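Local coordinates for YflH protein (Bacillus subtilis, PDB 3D0W), which is of unknown function, a small all-helical member of the DUF3243 family that forms an assembly of two copies in the crystal, at residues A[28-32]-A[72-78]; A[33-37]-A[100-104]. One frame throughout, in Å; residues are numbered along the deposited sequence.

Interaction 1: residues A[28-32]-A[72-78]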
loop_
_atom_site.group_PDB
_atom_site.type_symbol
_atom_site.label_atom_id
_atom_site.label_comp_id
_atom_site.label_asym_id
_atom_site.label_seq_id
_atom_site.Cartn_x
_atom_site.Cartn_y
_atom_site.Cartn_z
ATOM N N ASP A 28 0.707 -4.817 -14.829
ATOM C CA ASP A 28 1.056 -5.553 -13.622
ATOM C C ASP A 28 0.054 -5.224 -12.517
ATOM O O ASP A 28 -0.368 -6.106 -11.768
ATOM C CB ASP A 28 2.473 -5.194 -13.159
ATOM C CG ASP A 28 3.533 -6.131 -13.720
ATOM O OD1 ASP A 28 3.204 -6.962 -14.600
ATOM O OD2 ASP A 28 4.697 -6.033 -13.279
ATOM N N PHE A 29 -0.329 -3.956 -12.413
ATOM C CA PHE A 29 -1.292 -3.572 -11.388
ATOM C C PHE A 29 -2.647 -4.185 -11.704
ATOM O O PHE A 29 -3.331 -4.697 -10.816
ATOM C CB PHE A 29 -1.443 -2.055 -11.296
ATOM C CG PHE A 29 -2.479 -1.624 -10.294
ATOM C CD1 PHE A 29 -2.218 -1.701 -8.931
ATOM C CD2 PHE A 29 -3.746 -1.224 -10.713
ATOM C CE1 PHE A 29 -3.213 -1.389 -7.989
ATOM C CE2 PHE A 29 -4.745 -0.912 -9.788
ATOM C CZ PHE A 29 -4.482 -0.995 -8.425
ATOM N N GLU A 30 -3.040 -4.131 -12.973
ATOM C CA GLU A 30 -4.319 -4.689 -13.386
ATOM C C GLU A 30 -4.401 -6.164 -13.039
ATOM O O GLU A 30 -5.446 -6.646 -12.600
ATOM C CB GLU A 30 -4.535 -4.491 -14.891
ATOM C CG GLU A 30 -4.872 -3.061 -15.272
ATOM C CD GLU A 30 -6.032 -2.499 -14.461
ATOM O OE1 GLU A 30 -7.096 -3.160 -14.385
ATOM O OE2 GLU A 30 -5.881 -1.391 -13.904
ATOM N N GLU A 31 -3.294 -6.876 -13.232
ATOM C CA GLU A 31 -3.250 -8.300 -12.925
ATOM C C GLU A 31 -3.314 -8.496 -11.414
ATOM O O GLU A 31 -4.015 -9.381 -10.925
ATOM C CB GLU A 31 -1.967 -8.937 -13.466
ATOM C CG GLU A 31 -1.842 -8.941 -14.984
ATOM C CD GLU A 31 -0.664 -9.782 -15.463
ATOM O OE1 GLU A 31 0.474 -9.547 -14.998
ATOM O OE2 GLU A 31 -0.878 -10.678 -16.307
ATOM N N PHE A 32 -2.571 -7.670 -10.683
ATOM C CA PHE A 32 -2.548 -7.731 -9.224
ATOM C C PHE A 32 -3.974 -7.549 -8.708
ATOM O O PHE A 32 -4.475 -8.341 -7.913
ATOM C CB PHE A 32 -1.646 -6.620 -8.676
ATOM C CG PHE A 32 -1.840 -6.344 -7.211
ATOM C CD1 PHE A 32 -1.499 -7.296 -6.255
ATOM C CD2 PHE A 32 -2.373 -5.130 -6.786
ATOM C CE1 PHE A 32 -1.685 -7.043 -4.898
ATOM C CE2 PHE A 32 -2.564 -4.868 -5.433
ATOM C CZ PHE A 32 -2.217 -5.830 -4.485
ATOM N N ASN A 72 5.529 -9.312 -6.943
ATOM C CA ASN A 72 5.650 -8.012 -7.584
ATOM C C ASN A 72 5.701 -6.899 -6.535
ATOM O O ASN A 72 5.475 -7.151 -5.350
ATOM C CB ASN A 72 4.478 -7.782 -8.552
ATOM C CG ASN A 72 3.121 -8.023 -7.907
ATOM O OD1 ASN A 72 2.792 -7.447 -6.863
ATOM N ND2 ASN A 72 2.317 -8.876 -8.538
ATOM N N GLY A 73 6.015 -5.685 -6.982
ATOM C CA GLY A 73 6.105 -4.539 -6.087
ATOM C C GLY A 73 4.849 -4.290 -5.271
ATOM O O GLY A 73 4.929 -3.858 -4.120
ATOM N N GLU A 74 3.689 -4.545 -5.869
ATOM C CA GLU A 74 2.422 -4.353 -5.184
ATOM C C GLU A 74 2.372 -5.237 -3.939
ATOM O O GLU A 74 2.105 -4.770 -2.822
ATOM C CB GLU A 74 1.245 -4.709 -6.107
ATOM C CG GLU A 74 0.896 -3.646 -7.150
ATOM C CD GLU A 74 1.763 -3.699 -8.402
ATOM O OE1 GLU A 74 2.765 -4.451 -8.427
ATOM O OE2 GLU A 74 1.437 -2.972 -9.365
ATOM N N GLU A 75 2.649 -6.518 -4.138
ATOM C CA GLU A 75 2.610 -7.483 -3.049
ATOM C C GLU A 75 3.690 -7.254 -2.006
ATOM O O GLU A 75 3.476 -7.494 -0.813
ATOM C CB GLU A 75 2.700 -8.891 -3.627
ATOM C CG GLU A 75 1.415 -9.288 -4.345
ATOM C CD GLU A 75 1.559 -10.556 -5.171
ATOM O OE1 GLU A 75 2.510 -11.335 -4.931
ATOM O OE2 GLU A 75 0.706 -10.774 -6.053
HETATM N N MSE A 76 4.847 -6.793 -2.458
HETATM C CA MSE A 76 5.948 -6.520 -1.554
HETATM C C MSE A 76 5.553 -5.374 -0.618
HETATM O O MSE A 76 5.726 -5.469 0.595
HETATM C CB MSE A 76 7.194 -6.136 -2.340
HETATM C CG MSE A 76 8.384 -5.879 -1.462
HETATM SE SE MSE A 76 8.912 -7.477 -0.498
HETATM C CE MSE A 76 10.740 -7.507 -1.108
ATOM N N LEU A 77 5.023 -4.289 -1.179
ATOM C CA LEU A 77 4.606 -3.162 -0.343
ATOM C C LEU A 77 3.506 -3.596 0.634
ATOM O O LEU A 77 3.560 -3.268 1.819
ATOM C CB LEU A 77 4.102 -1.999 -1.210
ATOM C CG LEU A 77 3.607 -0.747 -0.460
ATOM C CD1 LEU A 77 4.737 -0.177 0.362
ATOM C CD2 LEU A 77 3.111 0.309 -1.456
ATOM N N LEU A 78 2.513 -4.341 0.151
ATOM C CA LEU A 78 1.430 -4.780 1.020
ATOM C C LEU A 78 1.911 -5.590 2.208
ATOM O O LEU A 78 1.470 -5.361 3.338
ATOM C CB LEU A 78 0.399 -5.615 0.260
ATOM C CG LEU A 78 -0.734 -4.866 -0.428
ATOM C CD1 LEU A 78 -1.706 -5.882 -1.034
ATOM C CD2 LEU A 78 -1.456 -3.970 0.603
#

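Interaction 2: residues A[33-37]-A[100-104]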
loop_
_atom_site.group_PDB
_atom_site.type_symbol
_atom_site.label_atom_id
_atom_site.label_comp_id
_atom_site.label_asym_id
_atom_site.label_seq_id
_atom_site.Cartn_x
_atom_site.Cartn_y
_atom_site.Cartn_z
ATOM N N LYS A 33 -4.622 -6.494 -9.181
ATOM C CA LYS A 33 -5.992 -6.189 -8.796
ATOM C C LYS A 33 -6.904 -7.379 -9.124
ATOM O O LYS A 33 -7.768 -7.751 -8.324
ATOM C CB LYS A 33 -6.446 -4.931 -9.539
ATOM C CG LYS A 33 -7.817 -4.416 -9.184
ATOM C CD LYS A 33 -8.115 -3.161 -9.989
ATOM C CE LYS A 33 -9.590 -2.803 -9.945
ATOM N NZ LYS A 33 -9.860 -1.535 -10.678
ATOM N N GLY A 34 -6.698 -7.987 -10.290
ATOM C CA GLY A 34 -7.508 -9.130 -10.680
ATOM C C GLY A 34 -7.310 -10.338 -9.778
ATOM O O GLY A 34 -8.234 -11.123 -9.561
ATOM N N TYR A 35 -6.094 -10.495 -9.260
ATOM C CA TYR A 35 -5.777 -11.602 -8.366
ATOM C C TYR A 35 -6.511 -11.410 -7.032
ATOM O O TYR A 35 -7.006 -12.372 -6.443
ATOM C CB TYR A 35 -4.258 -11.669 -8.146
ATOM C CG TYR A 35 -3.807 -12.722 -7.160
ATOM C CD1 TYR A 35 -4.085 -14.073 -7.374
ATOM C CD2 TYR A 35 -3.107 -12.368 -6.004
ATOM C CE1 TYR A 35 -3.679 -15.044 -6.463
ATOM C CE2 TYR A 35 -2.699 -13.328 -5.087
ATOM C CZ TYR A 35 -2.988 -14.668 -5.321
ATOM O OH TYR A 35 -2.597 -15.628 -4.410
ATOM N N LEU A 36 -6.585 -10.169 -6.560
ATOM C CA LEU A 36 -7.279 -9.886 -5.308
ATOM C C LEU A 36 -8.765 -10.130 -5.516
ATOM O O LEU A 36 -9.438 -10.731 -4.678
ATOM C CB LEU A 36 -7.047 -8.433 -4.871
ATOM C CG LEU A 36 -5.599 -8.044 -4.524
ATOM C CD1 LEU A 36 -5.562 -6.625 -3.966
ATOM C CD2 LEU A 36 -5.035 -9.012 -3.518
ATOM N N LYS A 37 -9.276 -9.652 -6.642
ATOM C CA LYS A 37 -10.679 -9.841 -6.963
ATOM C C LYS A 37 -10.974 -11.347 -7.013
ATOM O O LYS A 37 -12.066 -11.778 -6.648
ATOM C CB LYS A 37 -11.003 -9.166 -8.300
ATOM C CG LYS A 37 -12.492 -9.010 -8.568
ATOM C CD LYS A 37 -12.763 -8.069 -9.735
ATOM C CE LYS A 37 -12.294 -6.651 -9.429
ATOM N NZ LYS A 37 -12.622 -5.700 -10.527
ATOM N N LEU A 100 -10.036 -0.379 -3.317
ATOM C CA LEU A 100 -9.128 -0.363 -4.454
ATOM C C LEU A 100 -9.529 -1.454 -5.447
ATOM O O LEU A 100 -9.580 -1.217 -6.658
ATOM C CB LEU A 100 -7.682 -0.550 -3.980
ATOM C CG LEU A 100 -6.563 -0.780 -4.997
ATOM C CD1 LEU A 100 -5.242 -0.356 -4.391
ATOM C CD2 LEU A 100 -6.516 -2.253 -5.416
ATOM N N VAL A 101 -9.838 -2.640 -4.937
ATOM C CA VAL A 101 -10.246 -3.736 -5.808
ATOM C C VAL A 101 -11.530 -3.397 -6.578
ATOM O O VAL A 101 -11.620 -3.641 -7.786
ATOM C CB VAL A 101 -10.452 -5.035 -5.001
ATOM C CG1 VAL A 101 -11.158 -6.083 -5.854
ATOM C CG2 VAL A 101 -9.100 -5.564 -4.544
ATOM N N ASP A 102 -12.508 -2.817 -5.884
ATOM C CA ASP A 102 -13.782 -2.445 -6.499
ATOM C C ASP A 102 -13.777 -1.078 -7.190
ATOM O O ASP A 102 -14.827 -0.457 -7.356
ATOM C CB ASP A 102 -14.888 -2.464 -5.444
ATOM C CG ASP A 102 -15.277 -3.867 -5.039
ATOM O OD1 ASP A 102 -15.776 -4.618 -5.904
ATOM O OD2 ASP A 102 -15.087 -4.224 -3.861
ATOM N N LYS A 103 -12.604 -0.615 -7.602
ATOM C CA LYS A 103 -12.491 0.681 -8.260
ATOM C C LYS A 103 -12.858 0.607 -9.740
ATOM O O LYS A 103 -12.668 -0.423 -10.384
ATOM C CB LYS A 103 -11.063 1.211 -8.106
ATOM C CG LYS A 103 -10.808 2.593 -8.687
ATOM C CD LYS A 103 -9.324 2.933 -8.561
ATOM C CE LYS A 103 -8.978 4.287 -9.155
ATOM N NZ LYS A 103 -9.559 5.403 -8.368
ATOM N N GLN A 104 -13.373 1.721 -10.259
ATOM C CA GLN A 104 -13.787 1.873 -11.657
ATOM C C GLN A 104 -14.536 0.681 -12.245
ATOM O O GLN A 104 -15.768 0.800 -12.408
ATOM C CB GLN A 104 -12.575 2.203 -12.538
ATOM C CG GLN A 104 -11.521 1.106 -12.623
ATOM C CD GLN A 104 -10.331 1.504 -13.476
ATOM O OE1 GLN A 104 -10.468 1.763 -14.676
ATOM N NE2 GLN A 104 -9.154 1.559 -12.859
ATOM O OXT GLN A 104 -13.900 -0.356 -12.532
#

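Interaction 1: residues A[28-32]-A[72-78]
A helix that begins at a polar cap can still offer its neighbour an apolar surface, part of it the methylenes of glutamates, and the meeting of 28-32 with 72-78 illustrates how. The two helical segments run at 59° to each other with their axes 10.6 Å apart at closest approach, and the aromatic ring of Phe32 fills much of the space between them. Its t rotamer (chi1 164°) sends the ring across to the first turn of helix 73-84. There Glu74 lies over one face, its CB 3.6 Å from the centroid of the Phe32 ring and only 7° off the ring normal, a CH-pi contact. Leu78 meets the edge of the same ring, CD1 lying 3.5 Å from Phe32 CZ, while Glu75 brings its CG to 3.9 Å from Phe32 CE1.

Glu74 is bent, with chi1 m and chi2 p, so that its aliphatic part stays against Phe32 while its carboxylate folds back to Phe29, where OE2 is 3.4 Å from CA of Phe29. Asn72, at the N-cap in a p rotamer, caps Glu75 N with its OD1 (2.9 Å). The carboxylate of Glu75 extends in an m,t conformation and accepts from the backbone of Gln71. Beyond the two segments, Phe29 packs on Leu100 of helix 87-101 and Leu78 on Leu64 of helix 56-65.

Asn72 caps its own helix, Glu75 bonds the backbone just before it, and the Glu74 carboxylate lies against Phe29 without a hydrogen bond across the segments; cohesion here therefore rests chiefly on van der Waals and CH-pi packing around Phe32.

Interaction 2: residues A[33-37]-A[100-104]
The hydrogen bond from Lys33 NZ to the backbone O of Lys103 (3.0 Å) is the direct polar link between 33-37 and 100-104. Lys33 reaches it with all four chi angles near t, a fully extended chain that runs past the end of helix 87-101. On the way its CE methylene passes within 3.1 Å of Val101 O and 3.6 Å of Leu100 O, while NZ goes on to its bond with Lys103 O. The C-terminal carboxylate adds a longer-range attraction, Gln104 OXT lying 4.6 Å from Lys33 NZ, beyond salt-bridge range. One turn further on, Lys37 brings its CE to 3.5 Å from Val101 O.

Beneath these lysines the contact is apolar: Leu36 CB meets Val101 CG2 at 3.5 Å, and Val101 CG1 lies 3.8 Å from Lys37 CE. The backbones come close at this point, with 5.7 Å between the CA atoms of Lys33 and Val101. Leu100 also packs on Leu81 of the second subunit.

A lysine of one helix bonding a backbone carbonyl just beyond the C-terminus of another, over a Leu36-Val101 contact, here joins the long first helix 23-48 to the last helix, 87-101, of an all-alpha fold.

From the N terminus, the chain enters helix 23-48, which supplies one side of both contacts: 28-32 for interaction 1 and, directly after it, 33-37 for interaction 2. The chain then passes through helix 56-65 and returns at 72-78, where interaction 1 closes a loop with 39 residues between its segments. It continues along helix 73-84 into helix 87-101, and at the C terminus interaction 2 closes a longer loop of 62 intervening residues. The segments alternate, so the loops cross. Their centres lie 11 Å apart and they touch through Phe29 and Leu100. Together they tie the first helix to the last two, and both border the second subunit.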